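Local coordinates for protein nucleoside hydrolase, putative (Trypanosoma brucei, PDB 3FZ0) that belongs to the nucleoside hydrolase family and holds a calcium ion through aspartate side chains and a backbone carbonyl, at residues 212-217 / 343-348; 163-168 / 281-286; 297-302 / 336-341. The protein carries 2 engineered substitutions. All blocks are in the same frame, centred on the assembly; numbering follows the deposited sequence.

Contact 1 (212-217 / 343-348); sequences VNSPMT and VDNEMF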
loop_
_atom_site.group_PDB
_atom_site.type_symbol
_atom_site.label_atom_id
_atom_site.label_comp_id
_atom_site.label_asym_id
_atom_site.label_seq_id
_atom_site.Cartn_x
_atom_site.Cartn_y
_atom_site.Cartn_z
ATOM N N VAL B 212 16.417 -2.746 -24.258
ATOM C CA VAL B 212 17.447 -3.760 -24.105
ATOM C C VAL B 212 17.562 -4.614 -25.393
ATOM O O VAL B 212 18.672 -5.060 -25.781
ATOM C CB VAL B 212 17.164 -4.668 -22.885
ATOM C CG1 VAL B 212 18.152 -5.903 -22.843
ATOM C CG2 VAL B 212 17.243 -3.850 -21.604
ATOM N N ASN B 213 16.407 -4.831 -26.031
ATOM C CA ASN B 213 16.295 -5.620 -27.248
ATOM C C ASN B 213 16.792 -4.914 -28.502
ATOM O O ASN B 213 16.907 -5.527 -29.562
ATOM C CB ASN B 213 14.848 -6.015 -27.477
ATOM C CG ASN B 213 14.711 -7.070 -28.560
ATOM O OD1 ASN B 213 14.091 -6.841 -29.608
ATOM N ND2 ASN B 213 15.336 -8.219 -28.330
ATOM N N SER B 214 17.052 -3.613 -28.383
ATOM C CA SER B 214 17.570 -2.812 -29.504
ATOM C C SER B 214 18.797 -1.988 -29.073
ATOM O O SER B 214 18.731 -0.759 -28.992
ATOM C CB SER B 214 16.475 -1.886 -30.037
ATOM O OG SER B 214 16.938 -1.219 -31.170
ATOM N N PRO B 215 19.909 -2.670 -28.766
ATOM C CA PRO B 215 21.086 -1.966 -28.265
ATOM C C PRO B 215 22.081 -1.688 -29.369
ATOM O O PRO B 215 21.890 -2.090 -30.522
ATOM C CB PRO B 215 21.707 -3.004 -27.330
ATOM C CG PRO B 215 21.341 -4.353 -27.958
ATOM C CD PRO B 215 20.136 -4.132 -28.844
ATOM N N MET B 216 23.193 -1.061 -29.029
ATOM C CA MET B 216 24.315 -1.121 -29.960
ATOM C C MET B 216 25.364 -2.072 -29.393
ATOM O O MET B 216 25.476 -2.242 -28.169
ATOM C CB MET B 216 24.885 0.252 -30.278
ATOM C CG MET B 216 25.504 0.923 -29.117
ATOM S SD MET B 216 26.161 2.532 -29.553
ATOM C CE MET B 216 26.458 3.170 -27.876
ATOM N N THR B 217 26.081 -2.726 -30.284
ATOM C CA THR B 217 27.259 -3.489 -29.923
ATOM C C THR B 217 28.422 -2.535 -29.588
ATOM O O THR B 217 28.527 -1.436 -30.165
ATOM C CB THR B 217 27.636 -4.383 -31.132
ATOM O OG1 THR B 217 26.693 -5.462 -31.240
ATOM C CG2 THR B 217 28.991 -4.947 -30.980
ATOM N N VAL B 343 11.416 -2.931 -31.600
ATOM C CA VAL B 343 11.935 -1.853 -32.427
ATOM C C VAL B 343 12.947 -2.376 -33.437
ATOM O O VAL B 343 13.748 -3.271 -33.130
ATOM C CB VAL B 343 12.545 -0.734 -31.569
ATOM C CG1 VAL B 343 13.372 0.242 -32.402
ATOM C CG2 VAL B 343 11.413 0.038 -30.855
ATOM N N ASP B 344 12.899 -1.805 -34.645
ATOM C CA ASP B 344 13.770 -2.184 -35.767
ATOM C C ASP B 344 15.199 -1.778 -35.425
ATOM O O ASP B 344 15.520 -0.592 -35.449
ATOM C CB ASP B 344 13.293 -1.463 -37.018
ATOM C CG ASP B 344 13.990 -1.926 -38.274
ATOM O OD1 ASP B 344 15.208 -2.232 -38.258
ATOM O OD2 ASP B 344 13.307 -1.961 -39.321
ATOM N N ASN B 345 16.033 -2.756 -35.067
ATOM C CA ASN B 345 17.442 -2.485 -34.689
ATOM C C ASN B 345 18.255 -1.827 -35.817
ATOM O O ASN B 345 18.993 -0.890 -35.598
ATOM C CB ASN B 345 18.184 -3.742 -34.196
ATOM C CG ASN B 345 19.495 -3.391 -33.516
ATOM O OD1 ASN B 345 19.511 -2.580 -32.571
ATOM N ND2 ASN B 345 20.606 -3.943 -34.016
ATOM N N GLU B 346 18.074 -2.345 -37.020
ATOM C CA GLU B 346 18.691 -1.820 -38.220
ATOM C C GLU B 346 18.411 -0.300 -38.406
ATOM O O GLU B 346 19.342 0.464 -38.635
ATOM C CB GLU B 346 18.223 -2.658 -39.408
ATOM C CG GLU B 346 19.057 -2.518 -40.672
ATOM C CD GLU B 346 19.089 -3.831 -41.500
ATOM O OE1 GLU B 346 18.700 -4.914 -40.955
ATOM O OE2 GLU B 346 19.536 -3.780 -42.693
ATOM N N MET B 347 17.146 0.126 -38.245
ATOM C CA MET B 347 16.794 1.546 -38.373
ATOM C C MET B 347 17.408 2.369 -37.253
ATOM O O MET B 347 17.791 3.524 -37.476
ATOM C CB MET B 347 15.290 1.764 -38.367
ATOM C CG MET B 347 14.629 1.684 -39.705
ATOM S SD MET B 347 12.891 2.178 -39.633
ATOM C CE MET B 347 13.014 3.727 -38.818
ATOM N N PHE B 348 17.484 1.776 -36.057
ATOM C CA PHE B 348 18.153 2.392 -34.919
ATOM C C PHE B 348 19.669 2.670 -35.137
ATOM O O PHE B 348 20.141 3.776 -34.903
ATOM C CB PHE B 348 17.946 1.537 -33.674
ATOM C CG PHE B 348 18.612 2.084 -32.439
ATOM C CD1 PHE B 348 18.263 3.336 -31.946
ATOM C CD2 PHE B 348 19.572 1.335 -31.762
ATOM C CE1 PHE B 348 18.843 3.839 -30.782
ATOM C CE2 PHE B 348 20.191 1.826 -30.599
ATOM C CZ PHE B 348 19.832 3.074 -30.101
HETATM O O HOH W 1 13.490 -4.039 -29.763
HETATM O O HOH W 2 15.187 -5.275 -32.254
#

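Contact 2 (163-168 / 281-286); sequences VIMNGT and VPDAVA. With CA (calcium ion), chain G.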
loop_
_atom_site.group_PDB
_atom_site.type_symbol
_atom_site.label_atom_id
_atom_site.label_comp_id
_atom_site.label_asym_id
_atom_site.label_seq_id
_atom_site.Cartn_x
_atom_site.Cartn_y
_atom_site.Cartn_z
ATOM N N VAL B 163 5.509 10.425 -26.499
ATOM C CA VAL B 163 6.298 9.197 -26.421
ATOM C C VAL B 163 7.167 9.297 -25.184
ATOM O O VAL B 163 7.809 10.305 -24.963
ATOM C CB VAL B 163 7.140 9.009 -27.669
ATOM C CG1 VAL B 163 7.793 7.681 -27.640
ATOM C CG2 VAL B 163 6.272 9.140 -28.901
ATOM N N ILE B 164 7.131 8.273 -24.349
ATOM C CA ILE B 164 7.869 8.312 -23.069
ATOM C C ILE B 164 8.872 7.166 -22.914
ATOM O O ILE B 164 8.578 5.999 -23.246
ATOM C CB ILE B 164 6.892 8.372 -21.856
ATOM C CG1 ILE B 164 6.043 7.088 -21.735
ATOM C CG2 ILE B 164 6.017 9.625 -21.958
ATOM C CD1 ILE B 164 5.176 7.025 -20.483
ATOM N N MET B 165 10.072 7.476 -22.443
ATOM C CA MET B 165 10.970 6.365 -22.054
ATOM C C MET B 165 10.709 6.085 -20.583
ATOM O O MET B 165 11.098 6.854 -19.719
ATOM C CB MET B 165 12.462 6.651 -22.337
ATOM C CG MET B 165 13.294 5.398 -22.273
ATOM S SD MET B 165 13.497 4.796 -20.583
ATOM C CE MET B 165 13.232 3.034 -20.775
ATOM N N ASN B 166 10.042 4.968 -20.328
ATOM C CA ASN B 166 9.338 4.735 -19.051
ATOM C C ASN B 166 8.864 3.278 -18.869
ATOM O O ASN B 166 8.393 2.639 -19.826
ATOM C CB ASN B 166 8.158 5.713 -18.926
ATOM C CG ASN B 166 7.520 5.708 -17.521
ATOM O OD1 ASN B 166 6.709 4.832 -17.189
ATOM N ND2 ASN B 166 7.860 6.707 -16.712
ATOM N N GLY B 167 9.008 2.755 -17.658
ATOM C CA GLY B 167 8.416 1.491 -17.305
ATOM C C GLY B 167 9.005 0.231 -17.895
ATOM O O GLY B 167 10.104 0.230 -18.478
ATOM N N THR B 168 8.292 -0.873 -17.689
ATOM C CA THR B 168 8.718 -2.179 -18.173
ATOM C C THR B 168 7.546 -2.834 -18.932
ATOM O O THR B 168 6.377 -2.382 -18.822
ATOM C CB THR B 168 9.103 -3.096 -17.003
ATOM O OG1 THR B 168 7.897 -3.549 -16.366
ATOM C CG2 THR B 168 9.983 -2.358 -15.995
ATOM N N VAL B 281 20.951 1.934 -25.039
ATOM C CA VAL B 281 20.802 3.396 -25.090
ATOM C C VAL B 281 19.311 3.802 -25.081
ATOM O O VAL B 281 18.796 4.301 -26.060
ATOM C CB VAL B 281 21.541 3.987 -26.335
ATOM C CG1 VAL B 281 21.663 5.490 -26.216
ATOM C CG2 VAL B 281 22.921 3.388 -26.467
ATOM N N PRO B 282 18.611 3.594 -23.959
ATOM C CA PRO B 282 17.135 3.671 -23.942
ATOM C C PRO B 282 16.515 4.932 -24.501
ATOM O O PRO B 282 15.579 4.835 -25.328
ATOM C CB PRO B 282 16.779 3.479 -22.469
ATOM C CG PRO B 282 17.905 2.603 -21.959
ATOM C CD PRO B 282 19.140 3.218 -22.633
ATOM N N ASP B 283 16.978 6.108 -24.065
ATOM C CA ASP B 283 16.349 7.363 -24.550
ATOM C C ASP B 283 16.441 7.546 -26.059
ATOM O O ASP B 283 15.545 8.130 -26.657
ATOM C CB ASP B 283 16.935 8.573 -23.845
ATOM C CG ASP B 283 16.599 8.595 -22.376
ATOM O OD1 ASP B 283 15.574 8.008 -21.987
ATOM O OD2 ASP B 283 17.360 9.201 -21.592
ATOM N N ALA B 284 17.501 7.036 -26.684
ATOM C CA ALA B 284 17.652 7.169 -28.137
ATOM C C ALA B 284 16.597 6.344 -28.843
ATOM O O ALA B 284 16.080 6.751 -29.895
ATOM C CB ALA B 284 19.059 6.772 -28.603
ATOM N N VAL B 285 16.253 5.195 -28.257
ATOM C CA VAL B 285 15.226 4.330 -28.832
ATOM C C VAL B 285 13.856 5.045 -28.800
ATOM O O VAL B 285 13.062 4.993 -29.755
ATOM C CB VAL B 285 15.207 2.913 -28.137
ATOM C CG1 VAL B 285 14.117 1.996 -28.710
ATOM C CG2 VAL B 285 16.542 2.212 -28.274
ATOM N N ALA B 286 13.582 5.741 -27.708
ATOM C CA ALA B 286 12.326 6.459 -27.568
ATOM C C ALA B 286 12.230 7.587 -28.612
ATOM O O ALA B 286 11.206 7.714 -29.298
ATOM C CB ALA B 286 12.184 7.012 -26.135
HETATM CA CA CA G . 16.992 9.927 -19.293
HETATM O O HOH W 3 15.884 7.918 -19.400
HETATM O O HOH W 4 16.500 9.128 -16.761
HETATM O O HOH W 5 18.859 8.394 -18.898
#

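Contact 3 (297-302 / 336-341); sequences LDSFLT and NCNVIT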
loop_
_atom_site.group_PDB
_atom_site.type_symbol
_atom_site.label_atom_id
_atom_site.label_comp_id
_atom_site.label_asym_id
_atom_site.label_seq_id
_atom_site.Cartn_x
_atom_site.Cartn_y
_atom_site.Cartn_z
ATOM N N LEU B 297 8.237 -2.382 -34.845
ATOM C CA LEU B 297 7.909 -3.643 -35.519
ATOM C C LEU B 297 6.752 -4.384 -34.845
ATOM O O LEU B 297 6.013 -5.113 -35.505
ATOM C CB LEU B 297 9.144 -4.553 -35.636
ATOM C CG LEU B 297 10.261 -4.090 -36.600
ATOM C CD1 LEU B 297 11.453 -5.089 -36.653
ATOM C CD2 LEU B 297 9.731 -3.712 -38.054
ATOM N N ASP B 298 6.602 -4.189 -33.536
ATOM C CA ASP B 298 5.583 -4.884 -32.759
ATOM C C ASP B 298 5.199 -4.064 -31.548
ATOM O O ASP B 298 6.061 -3.421 -30.919
ATOM C CB ASP B 298 6.083 -6.262 -32.315
ATOM C CG ASP B 298 4.966 -7.273 -32.162
ATOM O OD1 ASP B 298 3.751 -6.906 -32.176
ATOM O OD2 ASP B 298 5.302 -8.460 -32.004
ATOM N N SER B 299 3.901 -4.073 -31.237
ATOM C CA SER B 299 3.380 -3.419 -30.041
ATOM C C SER B 299 2.022 -3.988 -29.616
ATOM O O SER B 299 1.410 -4.794 -30.320
ATOM C CB SER B 299 3.313 -1.901 -30.229
ATOM O OG SER B 299 2.437 -1.545 -31.258
ATOM N N PHE B 300 1.578 -3.581 -28.431
ATOM C CA PHE B 300 0.346 -4.076 -27.862
ATOM C C PHE B 300 -0.435 -2.936 -27.201
ATOM O O PHE B 300 -0.019 -2.383 -26.169
ATOM C CB PHE B 300 0.603 -5.238 -26.886
ATOM C CG PHE B 300 -0.663 -5.858 -26.350
ATOM C CD1 PHE B 300 -1.563 -6.495 -27.217
ATOM C CD2 PHE B 300 -0.978 -5.777 -24.994
ATOM C CE1 PHE B 300 -2.782 -7.057 -26.732
ATOM C CE2 PHE B 300 -2.187 -6.343 -24.503
ATOM C CZ PHE B 300 -3.084 -6.982 -25.364
ATOM N N LEU B 301 -1.550 -2.574 -27.825
ATOM C CA LEU B 301 -2.397 -1.499 -27.324
ATOM C C LEU B 301 -3.360 -2.035 -26.268
ATOM O O LEU B 301 -4.192 -2.908 -26.551
ATOM C CB LEU B 301 -3.144 -0.836 -28.492
ATOM C CG LEU B 301 -4.206 0.258 -28.209
ATOM C CD1 LEU B 301 -3.648 1.413 -27.366
ATOM C CD2 LEU B 301 -4.869 0.799 -29.492
ATOM N N THR B 302 -3.259 -1.515 -25.048
ATOM C CA THR B 302 -4.148 -1.972 -23.966
ATOM C C THR B 302 -4.211 -0.921 -22.863
ATOM O O THR B 302 -3.737 0.192 -23.075
ATOM C CB THR B 302 -3.682 -3.326 -23.390
ATOM O OG1 THR B 302 -4.605 -3.761 -22.388
ATOM C CG2 THR B 302 -2.272 -3.196 -22.792
ATOM N N ASN B 336 -5.462 2.918 -23.250
ATOM C CA ASN B 336 -4.803 4.208 -23.121
ATOM C C ASN B 336 -3.338 4.216 -23.454
ATOM O O ASN B 336 -2.730 5.286 -23.459
ATOM C CB ASN B 336 -4.967 4.746 -21.699
ATOM C CG ASN B 336 -4.234 3.900 -20.657
ATOM O OD1 ASN B 336 -3.946 2.735 -20.877
ATOM N ND2 ASN B 336 -3.968 4.489 -19.501
ATOM N N CYS B 337 -2.762 3.049 -23.713
ATOM C CA CYS B 337 -1.313 2.958 -23.864
ATOM C C CYS B 337 -0.860 1.903 -24.878
ATOM O O CYS B 337 -1.338 0.772 -24.859
ATOM C CB CYS B 337 -0.699 2.693 -22.505
ATOM S SG CYS B 337 1.084 2.423 -22.503
ATOM N N ASN B 338 0.043 2.293 -25.772
ATOM C CA ASN B 338 0.642 1.372 -26.733
ATOM C C ASN B 338 1.995 0.913 -26.210
ATOM O O ASN B 338 2.936 1.692 -26.141
ATOM C CB ASN B 338 0.770 2.026 -28.105
ATOM C CG ASN B 338 1.041 1.018 -29.233
ATOM O OD1 ASN B 338 0.577 -0.127 -29.197
ATOM N ND2 ASN B 338 1.796 1.455 -30.244
ATOM N N VAL B 339 2.060 -0.341 -25.787
ATOM C CA VAL B 339 3.270 -0.917 -25.199
ATOM C C VAL B 339 4.119 -1.387 -26.367
ATOM O O VAL B 339 3.713 -2.318 -27.068
ATOM C CB VAL B 339 2.922 -2.101 -24.240
ATOM C CG1 VAL B 339 4.171 -2.724 -23.673
ATOM C CG2 VAL B 339 1.993 -1.595 -23.121
ATOM N N ILE B 340 5.254 -0.715 -26.602
ATOM C CA ILE B 340 6.149 -1.056 -27.704
ATOM C C ILE B 340 6.956 -2.314 -27.319
ATOM O O ILE B 340 7.635 -2.312 -26.286
ATOM C CB ILE B 340 7.131 0.100 -28.010
ATOM C CG1 ILE B 340 6.418 1.475 -28.066
ATOM C CG2 ILE B 340 7.946 -0.206 -29.255
ATOM C CD1 ILE B 340 5.333 1.632 -29.138
ATOM N N THR B 341 6.903 -3.369 -28.141
ATOM C CA THR B 341 7.553 -4.632 -27.776
ATOM C C THR B 341 8.699 -5.050 -28.685
ATOM O O THR B 341 9.513 -5.875 -28.288
ATOM C CB THR B 341 6.566 -5.800 -27.604
ATOM O OG1 THR B 341 5.860 -6.006 -28.824
ATOM C CG2 THR B 341 5.542 -5.505 -26.445
HETATM O O HOH W 6 -0.295 -1.699 -31.032
#

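Contact 1 (212-217 / 343-348)
S214 is the centre of this contact, set in a turn that faces the start of helix 345-356. Its hydroxyl stands anti to the backbone N (chi1 -175°), which carries OG in among three side chains. CG1 of V343 lies 4.0 Å from S214 OG, and CD2 of F348 is 3.7 Å from the same OG. The N345 side chain is the third neighbour, lying next to S214 OG and P215 and crossing the proline at about a right angle. F348, with CG anti to its own N (chi1 179°), brings its ring up against the backbone of 214-216. Ring atom CE2 is 3.4 Å from S214 O, which approaches obliquely, while P215 C and M216 N lie at the ring edge, near its plane. Two waters fill in beside N213. One accepts from V343 N at 3.0 Å and lies close to N213 OD1, itself also bonded to K342. D344 caps the helix: its OD1 accepts from M347 N at 3.1 Å, with the donor above the carboxylate plane. Beyond the turn, F348 rests on A284, V285 and L288 of helix 282-291. The chemistry is thus a mixture: S214 is buried, its hydroxyl and carbonyl beside an aromatic ring, and the clear polar links between the segments run through two waters, one joining the carbonyls of N213 and V343, the other a backbone N-H to the N213 side chain.

Contact 2 (163-168 / 281-286)
M165, the last residue of strand 162-165, reaches across to the first turn of helix 282-291, and each atom of its side chain finds something there. CB starts between two neighbours, 3.8 Å from A286 CB and 3.4 Å from D283 OD1. With CG anti to the backbone N (chi1 -165°), the chain runs on over the helix start, where CG passes 3.9 Å from P282 O. A bend at chi2 (-72°) then turns it alongside the proline: SD is 4.0 Å from P282 CB, and after a second bend at chi3 the methyl CE keeps the same 4.0 Å from P282 CB. The methionine thus runs along the proline ring in the same direction, whereas D283 crosses it at about a right angle. That aspartate divides its oxygens. OD2 binds the calcium ion at 2.4 Å, and OD1, against which the methionine CB and CG pack, accepts from a water at 2.6 Å that is itself a calcium ligand. Metal and water together thus fix the rotation of the carboxylate. D14, D19 and the carbonyl of L134 complete the protein's share of the site. A metal held by aspartates at strand and helix ends is the hallmark of nucleoside hydrolases. Strand 162-165 is flanked in the central sheet by 127-133 and 203-206; its segment 163-165 runs nearly antiparallel to helix segment 282-286 (169°), the two axes 7.9 Å apart. Helix 17-27 packs against D283, and helix 208-212 against P282.

Contact 3 (297-302 / 336-341)
The flat groups here are the F300 ring, the N338 amide and the D298 carboxylate. The ring, with CG anti to the backbone N (chi1 -176°), turns off from 336-341 and meets the ring of W321, their planes almost parallel at about 5°. The amide of N338 instead turns in toward S299, whose OG takes the crowded position between its own N and carbonyl carbon (chi1 63°). ND2 of N338 makes a weak bond to S299 OG at 3.2 Å; its stronger partner is Q204. At the other end of the amide, OD1 accepts from a water at 2.6 Å, and the same water is 2.7 Å from S299 OG, so hydroxyl and amide share it. D298 crosses T341 obliquely, with CB and the carboxylate carbon CG beside T341 OG1. S299, L301, N338 and I340 lie on one face of the sheet; F300, T302, C337 and V339 lie on the other. The strands are joined by an antiparallel ladder. F300 and V339 form a hydrogen-bonded pair, with F300 N to V339 O at 2.8 Å and V339 N returning to F300 O; so do T302 and C337, with T302 N to C337 O at 3.0 Å, nearly along the C=O axis, and C337 N returning to T302 O. T341 N adds a bond to D298 O at 2.9 Å. Classic bulges mark both ends: L297 and D298 face K342, while N336 and C337 face T302. Strand 337-343 lies inside the mixed sheet, between the antiparallel 296-306 and the parallel 203-206, where N338 bonds through its backbone to V203 and L205. Strand 317-319 follows beyond 296-306, its I319 touching T302 and V339.

How the contacts relate
All three contacts lie within the nucleoside hydrolase family region of the chain. The centres of contacts 1 and 2 lie about 12 Å apart, and contact 1 packs on helix 282-291 of contact 2. Contact 3 lies about 13 Å from contact 2 and 17 Å from contact 1, centre to centre; it touches contact 1 where L297 meets D344, since strand 337-343 runs into helix 345-356. Along the chain, contacts 1 and 2 interlock, and contact 3 is nested within contact 1. Contact 2 closes before contact 3 opens, helix 282-291 leading into strand 296-306, and both reach the same sheet. The helix carrying calcium ligand D283 is thus packed between the central sheet and the C-terminal helix.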